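Local structure of fructose-bisphosphate aldolase (Slackia heliotrinireducens, 4MOZ) at residues 127-130 against 131-134; 84-87 against 88-92; 163-166 against 167-170; 24-27 against 28-31. The protein belongs to the DeoC/LacD family of aldolases and folds as an eight-stranded parallel beta/alpha barrel, modelled here in a five-chain assembly. All coordinates share one frame; numbering follows the deposited sequence.

Interaction 1. Residues 127-130 against 131-134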
loop_
_atom_site.group_PDB
_atom_site.type_symbol
_atom_site.label_atom_id
_atom_site.label_comp_id
_atom_site.label_asym_id
_atom_site.label_seq_id
_atom_site.Cartn_x
_atom_site.Cartn_y
_atom_site.Cartn_z
ATOM N N ALA C 127 -4.971 13.166 -13.790
ATOM C CA ALA C 127 -5.656 14.398 -13.386
ATOM C C ALA C 127 -5.105 15.615 -14.137
ATOM O O ALA C 127 -5.865 16.497 -14.551
ATOM C CB ALA C 127 -5.542 14.607 -11.882
ATOM N N VAL C 128 -3.786 15.650 -14.315
ATOM C CA VAL C 128 -3.118 16.745 -15.018
ATOM C C VAL C 128 -3.385 16.663 -16.525
ATOM O O VAL C 128 -3.602 17.687 -17.183
ATOM C CB VAL C 128 -1.602 16.752 -14.732
ATOM C CG1 VAL C 128 -0.913 17.889 -15.474
ATOM C CG2 VAL C 128 -1.338 16.864 -13.234
ATOM N N LEU C 129 -3.377 15.440 -17.054
ATOM C CA LEU C 129 -3.661 15.182 -18.467
ATOM C C LEU C 129 -5.068 15.618 -18.859
ATOM O O LEU C 129 -5.272 16.157 -19.950
ATOM C CB LEU C 129 -3.480 13.695 -18.780
ATOM C CG LEU C 129 -2.127 13.164 -19.272
ATOM C CD1 LEU C 129 -0.933 13.857 -18.625
ATOM C CD2 LEU C 129 -2.049 11.653 -19.084
ATOM N N ALA C 130 -6.027 15.385 -17.964
ATOM C CA ALA C 130 -7.421 15.773 -18.181
ATOM C C ALA C 130 -7.542 17.289 -18.262
ATOM O O ALA C 130 -8.286 17.825 -19.083
ATOM C CB ALA C 130 -8.306 15.226 -17.067
HETATM N N MSE C 131 -6.789 17.970 -17.408
HETATM C CA MSE C 131 -6.789 19.417 -17.375
HETATM C C MSE C 131 -6.141 19.997 -18.640
HETATM O O MSE C 131 -6.647 20.968 -19.208
HETATM C CB MSE C 131 -6.078 19.890 -16.117
HETATM C CG MSE C 131 -6.447 21.274 -15.688
HETATM SE SE MSE C 131 -5.859 21.608 -13.870
HETATM C CE MSE C 131 -5.022 23.306 -14.185
ATOM N N ARG C 132 -5.032 19.387 -19.069
ATOM C CA ARG C 132 -4.355 19.719 -20.328
ATOM C C ARG C 132 -5.307 19.589 -21.517
ATOM O O ARG C 132 -5.332 20.444 -22.403
ATOM C CB ARG C 132 -3.137 18.804 -20.542
ATOM C CG ARG C 132 -2.442 18.965 -21.899
ATOM C CD ARG C 132 -1.684 17.707 -22.315
ATOM N NE ARG C 132 -2.582 16.557 -22.443
ATOM C CZ ARG C 132 -2.198 15.304 -22.683
ATOM N NH1 ARG C 132 -0.913 14.996 -22.828
ATOM N NH2 ARG C 132 -3.113 14.346 -22.775
ATOM N N ASP C 133 -6.086 18.514 -21.527
ATOM C CA ASP C 133 -7.033 18.268 -22.604
ATOM C C ASP C 133 -8.298 19.119 -22.468
ATOM O O ASP C 133 -9.122 19.161 -23.381
ATOM C CB ASP C 133 -7.363 16.778 -22.684
ATOM C CG ASP C 133 -6.148 15.934 -23.039
ATOM O OD1 ASP C 133 -5.182 16.468 -23.631
ATOM O OD2 ASP C 133 -6.158 14.730 -22.725
ATOM N N ASN C 134 -8.435 19.804 -21.334
ATOM C CA ASN C 134 -9.527 20.756 -21.129
ATOM C C ASN C 134 -9.100 22.187 -21.481
ATOM O O ASN C 134 -9.832 23.143 -21.233
ATOM C CB ASN C 134 -10.058 20.671 -19.691
ATOM C CG ASN C 134 -11.415 21.338 -19.523
ATOM O OD1 ASN C 134 -12.240 21.350 -20.444
ATOM N ND2 ASN C 134 -11.654 21.898 -18.341
#
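V128 and the selenomethionine M131 form the tight, buried side of the last turns of helix 125-132, the helical arm of the beta-alpha-beta unit between strands 99-102 and 138-145 of the barrel. M131 CB lies 3.5 Å from V128 O; outward, V128 packs on V138 and L141, and M131 on helix 84-90. The other flank, only partly buried, carries L129 and R132 side by side. L129 CG sits over one face of the R132 guanidinium, toward its rim, at 3.8 Å from R132 NH2. R132 reaches that place because its chain bends at the third torsion (chi3 61°), which lays the flat group against the leucine and beside D133. There the guanidinium grips the carboxylate side-on: R132 NE meets D133 OD1 at 2.9 Å, from above the carboxylate plane, while R132 NH2 meets D133 OD2 at 3.1 Å, within the guanidinium plane and on the syn side of the oxygen. R132 NH1 turns to E169 in a further salt bridge, so two acidic residues fix the rotation of the group. In the backbone, R132 N bonds to V128 O at 2.9 Å and D133 N to L129 O at 3.0 Å, whereas the bond of M131 N to A127 O is weak. D133 is the solvent side. N134 instead faces an interface: its ND2 bonds to A13 O of a second subunit, and its CB rests 3.4 Å from A130 O.

Interaction 2. Residues 84-87 against 88-92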
loop_
_atom_site.group_PDB
_atom_site.type_symbol
_atom_site.label_atom_id
_atom_site.label_comp_id
_atom_site.label_asym_id
_atom_site.label_seq_id
_atom_site.Cartn_x
_atom_site.Cartn_y
_atom_site.Cartn_z
ATOM N N ARG C 84 -1.837 21.689 -8.831
ATOM C CA ARG C 84 -2.928 21.427 -9.778
ATOM C C ARG C 84 -4.176 22.249 -9.454
ATOM O O ARG C 84 -4.744 22.894 -10.339
ATOM C CB ARG C 84 -3.262 19.931 -9.783
ATOM C CG ARG C 84 -4.236 19.460 -10.860
ATOM C CD ARG C 84 -5.024 18.236 -10.395
ATOM N NE ARG C 84 -5.836 18.560 -9.222
ATOM C CZ ARG C 84 -7.091 19.011 -9.270
ATOM N NH1 ARG C 84 -7.712 19.166 -10.435
ATOM N NH2 ARG C 84 -7.732 19.304 -8.147
ATOM N N GLY C 85 -4.585 22.229 -8.184
ATOM C CA GLY C 85 -5.791 22.924 -7.737
ATOM C C GLY C 85 -5.728 24.427 -7.918
ATOM O O GLY C 85 -6.670 25.038 -8.433
ATOM N N LEU C 86 -4.607 25.015 -7.501
ATOM C CA LEU C 86 -4.370 26.446 -7.625
ATOM C C LEU C 86 -4.480 26.887 -9.082
ATOM O O LEU C 86 -5.204 27.839 -9.401
ATOM C CB LEU C 86 -2.992 26.801 -7.060
ATOM C CG LEU C 86 -2.495 28.239 -7.226
ATOM C CD1 LEU C 86 -3.280 29.199 -6.343
ATOM C CD2 LEU C 86 -1.009 28.311 -6.915
ATOM N N ILE C 87 -3.765 26.179 -9.954
ATOM C CA ILE C 87 -3.826 26.417 -11.391
ATOM C C ILE C 87 -5.260 26.263 -11.929
ATOM O O ILE C 87 -5.720 27.099 -12.706
ATOM C CB ILE C 87 -2.821 25.521 -12.157
ATOM C CG1 ILE C 87 -1.380 25.858 -11.743
ATOM C CG2 ILE C 87 -2.977 25.698 -13.660
ATOM C CD1 ILE C 87 -0.329 24.876 -12.238
ATOM N N ALA C 88 -5.969 25.225 -11.486
ATOM C CA ALA C 88 -7.337 24.955 -11.946
ATOM C C ALA C 88 -8.320 26.099 -11.670
ATOM O O ALA C 88 -9.241 26.332 -12.458
ATOM C CB ALA C 88 -7.855 23.660 -11.337
ATOM N N ARG C 89 -8.117 26.809 -10.562
ATOM C CA ARG C 89 -9.062 27.842 -10.135
ATOM C C ARG C 89 -8.903 29.154 -10.895
ATOM O O ARG C 89 -9.818 29.974 -10.906
ATOM C CB ARG C 89 -8.967 28.104 -8.626
ATOM C CG ARG C 89 -9.035 26.867 -7.739
ATOM C CD ARG C 89 -10.391 26.182 -7.751
ATOM N NE ARG C 89 -11.460 27.015 -7.202
ATOM C CZ ARG C 89 -12.702 26.586 -6.994
ATOM N NH1 ARG C 89 -13.028 25.332 -7.272
ATOM N NH2 ARG C 89 -13.618 27.410 -6.501
ATOM N N TYR C 90 -7.749 29.344 -11.534
ATOM C CA TYR C 90 -7.442 30.610 -12.204
ATOM C C TYR C 90 -7.082 30.502 -13.687
ATOM O O TYR C 90 -7.205 31.487 -14.419
ATOM C CB TYR C 90 -6.320 31.336 -11.464
ATOM C CG TYR C 90 -6.690 31.779 -10.065
ATOM C CD1 TYR C 90 -7.274 33.025 -9.845
ATOM C CD2 TYR C 90 -6.454 30.952 -8.961
ATOM C CE1 TYR C 90 -7.611 33.445 -8.569
ATOM C CE2 TYR C 90 -6.791 31.359 -7.680
ATOM C CZ TYR C 90 -7.370 32.608 -7.491
ATOM O OH TYR C 90 -7.713 33.029 -6.227
ATOM N N ALA C 91 -6.642 29.322 -14.123
ATOM C CA ALA C 91 -6.089 29.133 -15.473
ATOM C C ALA C 91 -6.993 29.585 -16.611
ATOM O O ALA C 91 -6.494 30.047 -17.636
ATOM C CB ALA C 91 -5.663 27.686 -15.689
ATOM N N ALA C 92 -8.308 29.448 -16.443
ATOM C CA ALA C 92 -9.251 29.857 -17.490
ATOM C C ALA C 92 -9.168 31.361 -17.771
ATOM O O ALA C 92 -9.347 31.790 -18.912
ATOM C CB ALA C 92 -10.677 29.446 -17.140
#
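I87 of helix 84-90 and A91, four residues on, meet through one methyl each, I87 CG2 against A91 CB at 3.9 Å; the helix connects strands 79-82 and 99-102 of the barrel. The branch is placed by chi1 of -63°: CG2 lies opposite the backbone N and beside the carbonyl carbon, facing the next turn. L86 and Y90 touch more loosely, CD1 to CE2 at 4.3 Å. The tyrosine ring instead brings an edge to the backbone, with L86 O near the ring plane and 3.4 Å from Y90 CD2; its other neighbours include F69, with which it stacks. R89 is folded, bent at its second and third torsions; CG presses on G85 O at 3.1 Å while the guanidinium leads away to a salt bridge with D207 of a second subunit. R84 likewise forms one with D14 of that subunit. I87 O accepts two backbone donors: A91 N at 2.8 Å, nearly in line with the carbonyl, and Y90 N at 3.2 Å from above the carbonyl plane. The two side-chain pairs thus meet by apolar contact, whereas both arginine charges would be largely balanced across the subunit interface.

Interaction 3. Residues 163-166 against 167-170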
loop_
_atom_site.group_PDB
_atom_site.type_symbol
_atom_site.label_atom_id
_atom_site.label_comp_id
_atom_site.label_asym_id
_atom_site.label_seq_id
_atom_site.Cartn_x
_atom_site.Cartn_y
_atom_site.Cartn_z
ATOM N N VAL C 163 8.649 10.646 -13.794
ATOM C CA VAL C 163 9.493 11.059 -14.913
ATOM C C VAL C 163 9.184 10.214 -16.146
ATOM O O VAL C 163 8.975 10.752 -17.234
ATOM C CB VAL C 163 11.000 10.995 -14.572
ATOM C CG1 VAL C 163 11.837 11.295 -15.810
ATOM C CG2 VAL C 163 11.340 11.987 -13.469
ATOM N N ALA C 164 9.132 8.897 -15.958
ATOM C CA ALA C 164 8.783 7.976 -17.034
ATOM C C ALA C 164 7.425 8.315 -17.657
ATOM O O ALA C 164 7.288 8.337 -18.875
ATOM C CB ALA C 164 8.796 6.547 -16.523
ATOM N N GLN C 165 6.437 8.603 -16.817
ATOM C CA GLN C 165 5.077 8.859 -17.282
ATOM C C GLN C 165 4.938 10.211 -17.967
ATOM O O GLN C 165 4.218 10.332 -18.965
ATOM C CB GLN C 165 4.080 8.758 -16.131
ATOM C CG GLN C 165 3.764 7.334 -15.706
ATOM C CD GLN C 165 2.790 7.273 -14.544
ATOM O OE1 GLN C 165 1.775 6.590 -14.618
ATOM N NE2 GLN C 165 3.092 7.995 -13.467
ATOM N N ALA C 166 5.623 11.221 -17.431
ATOM C CA ALA C 166 5.607 12.555 -18.020
ATOM C C ALA C 166 6.209 12.549 -19.420
ATOM O O ALA C 166 5.649 13.138 -20.349
ATOM C CB ALA C 166 6.336 13.545 -17.130
ATOM N N HIS C 167 7.340 11.867 -19.571
ATOM C CA HIS C 167 8.024 11.800 -20.855
ATOM C C HIS C 167 7.267 11.000 -21.865
ATOM O O HIS C 167 7.351 11.269 -23.061
ATOM C CB HIS C 167 9.450 11.302 -20.689
ATOM C CG HIS C 167 10.374 12.340 -20.107
ATOM N ND1 HIS C 167 11.569 12.032 -19.576
ATOM C CD2 HIS C 167 10.222 13.720 -19.965
ATOM C CE1 HIS C 167 12.164 13.157 -19.130
ATOM N NE2 HIS C 167 11.336 14.188 -19.369
ATOM N N GLU C 168 6.499 10.030 -21.382
ATOM C CA GLU C 168 5.571 9.273 -22.216
ATOM C C GLU C 168 4.537 10.219 -22.838
ATOM O O GLU C 168 4.060 9.986 -23.948
ATOM C CB GLU C 168 4.884 8.197 -21.369
ATOM C CG GLU C 168 3.951 7.270 -22.129
ATOM C CD GLU C 168 3.220 6.281 -21.235
ATOM O OE1 GLU C 168 3.410 6.309 -19.996
ATOM O OE2 GLU C 168 2.447 5.468 -21.782
ATOM N N GLU C 169 4.220 11.294 -22.115
ATOM C CA GLU C 169 3.224 12.274 -22.545
ATOM C C GLU C 169 3.830 13.499 -23.222
ATOM O O GLU C 169 3.103 14.385 -23.664
ATOM C CB GLU C 169 2.365 12.724 -21.354
ATOM C CG GLU C 169 1.385 11.675 -20.849
ATOM C CD GLU C 169 0.381 11.234 -21.904
ATOM O OE1 GLU C 169 -0.005 12.059 -22.765
ATOM O OE2 GLU C 169 -0.026 10.054 -21.867
ATOM N N GLY C 170 5.156 13.555 -23.299
ATOM C CA GLY C 170 5.841 14.708 -23.888
ATOM C C GLY C 170 5.872 15.939 -22.991
ATOM O O GLY C 170 6.002 17.065 -23.477
#
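V163 and H167 stand side by side, one turn apart near the end of helix 152-168, and point the same way; this helix belongs to the beta-alpha-beta unit between strands 138-145 and 172-177. V163 CG1 is 3.8 Å from both H167 CE1 and H167 ND1, so a single methyl lies against one side of the imidazole. That methyl is turned to the ring by a chi1 of 174°, opposite the backbone N. Beneath the pair H167 N donates to V163 O at 3.1 Å. On the other flank the contact is thinner: E168 CB lies 3.3 Å from Q165 O, and the extended E168 chain runs on at the exposed side.

The helix then closes in a Schellman motif. G170 takes positive phi (76°), and its N bonds to H167 O at 3.2 Å. A166 O receives E169 N at 2.9 Å, whereas the bond of E169 N to Q165 O is weak.

In the next shell, D14 holds H167 ND1 and D207 holds H167 NE2, fixing the ring's tilt, while V173 of strand 172-177 packs against V163, A166 and H167. R84 and R89 of a third subunit pack on V163 and H167, respectively. E169, bent at its second torsion, reaches R132 on helix 125-132, and G170 O accepts from N26. Carboxylates at both ring nitrogens would favour a protonated imidazole, but those arginines, which probably share the same two aspartates, would counter it, so the balance stays open.

Interaction 4. Residues 24-27 against 28-31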
loop_
_atom_site.group_PDB
_atom_site.type_symbol
_atom_site.label_atom_id
_atom_site.label_comp_id
_atom_site.label_asym_id
_atom_site.label_seq_id
_atom_site.Cartn_x
_atom_site.Cartn_y
_atom_site.Cartn_z
ATOM N N ILE C 24 9.114 18.646 -27.675
ATOM C CA ILE C 24 9.877 19.768 -28.202
ATOM C C ILE C 24 9.067 21.053 -28.042
ATOM O O ILE C 24 9.595 22.056 -27.565
ATOM C CB ILE C 24 10.319 19.535 -29.668
ATOM C CG1 ILE C 24 11.233 18.302 -29.754
ATOM C CG2 ILE C 24 11.035 20.766 -30.217
ATOM C CD1 ILE C 24 11.379 17.717 -31.145
ATOM N N ASP C 25 7.784 21.008 -28.408
ATOM C CA ASP C 25 6.879 22.135 -28.179
ATOM C C ASP C 25 7.009 22.642 -26.744
ATOM O O ASP C 25 7.165 23.839 -26.513
ATOM C CB ASP C 25 5.423 21.738 -28.448
ATOM C CG ASP C 25 5.110 21.562 -29.926
ATOM O OD1 ASP C 25 5.935 21.934 -30.787
ATOM O OD2 ASP C 25 4.018 21.043 -30.228
ATOM N N ASN C 26 6.966 21.716 -25.790
ATOM C CA ASN C 26 6.971 22.064 -24.368
ATOM C C ASN C 26 8.323 22.557 -23.867
ATOM O O ASN C 26 8.390 23.459 -23.025
ATOM C CB ASN C 26 6.466 20.893 -23.523
ATOM C CG ASN C 26 4.970 20.666 -23.679
ATOM O OD1 ASN C 26 4.193 21.619 -23.793
ATOM N ND2 ASN C 26 4.558 19.401 -23.678
ATOM N N TYR C 27 9.392 21.966 -24.391
ATOM C CA TYR C 27 10.741 22.399 -24.059
ATOM C C TYR C 27 11.002 23.813 -24.591
ATOM O O TYR C 27 11.592 24.646 -23.896
ATOM C CB TYR C 27 11.766 21.423 -24.623
ATOM C CG TYR C 27 13.120 21.536 -23.972
ATOM C CD1 TYR C 27 14.050 22.482 -24.402
ATOM C CD2 TYR C 27 13.477 20.689 -22.924
ATOM C CE1 TYR C 27 15.297 22.581 -23.801
ATOM C CE2 TYR C 27 14.717 20.779 -22.319
ATOM C CZ TYR C 27 15.621 21.724 -22.759
ATOM O OH TYR C 27 16.850 21.813 -22.153
HETATM N N MSE C 28 10.551 24.075 -25.818
HETATM C CA MSE C 28 10.660 25.406 -26.426
HETATM C C MSE C 28 9.834 26.443 -25.664
HETATM O O MSE C 28 10.315 27.544 -25.404
HETATM C CB MSE C 28 10.250 25.382 -27.905
HETATM C CG MSE C 28 11.186 24.591 -28.810
HETATM SE SE MSE C 28 12.954 25.407 -29.015
HETATM C CE MSE C 28 12.480 26.818 -30.284
ATOM N N LYS C 29 8.600 26.090 -25.303
ATOM C CA LYS C 29 7.749 26.982 -24.520
ATOM C C LYS C 29 8.384 27.298 -23.166
ATOM O O LYS C 29 8.544 28.464 -22.804
ATOM C CB LYS C 29 6.369 26.372 -24.306
ATOM C CG LYS C 29 5.413 26.489 -25.480
ATOM C CD LYS C 29 4.084 25.866 -25.086
ATOM C CE LYS C 29 3.215 25.534 -26.284
ATOM N NZ LYS C 29 2.014 24.777 -25.832
ATOM N N ALA C 30 8.762 26.251 -22.435
ATOM C CA ALA C 30 9.294 26.395 -21.078
ATOM C C ALA C 30 10.548 27.254 -21.025
ATOM O O ALA C 30 10.719 28.047 -20.098
ATOM C CB ALA C 30 9.564 25.034 -20.464
ATOM N N THR C 31 11.417 27.091 -22.019
ATOM C CA THR C 31 12.674 27.840 -22.081
ATOM C C THR C 31 12.572 29.094 -22.960
ATOM O O THR C 31 13.574 29.773 -23.215
ATOM C CB THR C 31 13.838 26.954 -22.576
ATOM O OG1 THR C 31 13.570 26.509 -23.911
ATOM C CG2 THR C 31 14.038 25.743 -21.664
#
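Y27 O is gripped twice by T31 as helix 20-30 ends ahead of the first barrel strand, 37-41. T31 OG1 donates to it at 2.7 Å and T31 N at 3.1 Å, and the two arrive from opposite faces of the carbonyl plane. The hydroxyl gets there because chi1 of 63° sets OG1 between the backbone N and the carbonyl carbon, turned back toward the preceding turn. The same residue also meets the tyrosine ring: T31 CG2 comes obliquely to Y27 CE1 at 4.0 Å. T31 is the first residue to leave helical geometry, so this pair of hydrogen bonds ties the departing chain to the last turn.

The preceding bonds of the helix are M28 N to I24 O at 2.8 Å and K29 N to D25 O at 2.9 Å. I24 and the selenomethionine M28 run side by side on one flank. On another, K29 extends past D25 O and N26 to reach N137, D25 turns to R6 near the N-terminus, and N26 ND2 bonds to G170 O beyond helix 152-168. Set beside the backbone N by chi1 of -67°, M28 CG rests 3.2 Å from I24 O and 4.1 Å from I24 CG2.

All four are local contacts at helix ends, but their surroundings differ. Interactions 1, 2 and 3 belong to three successive beta-alpha-beta units of the barrel, whereas interaction 4 is on the helix preceding its first strand. Interactions 2, 3 and 4 are buried; interaction 1 is only partly so. Interaction 2 directs charge into another subunit, interaction 3 sets an imidazole between carboxylates, and interaction 4 relies on a threonine-carbonyl pair. The end of M131 packs on I87 and A88, joining interactions 1 and 2. Interaction 1 joins interaction 3 by charge, R132 NH1 to E169 OE1 at 3.1 Å, and interaction 3 joins interaction 4 through a probable hydrogen bond, N26 ND2 to G170 O. Interaction 4 alone touches no other chain of the assembly.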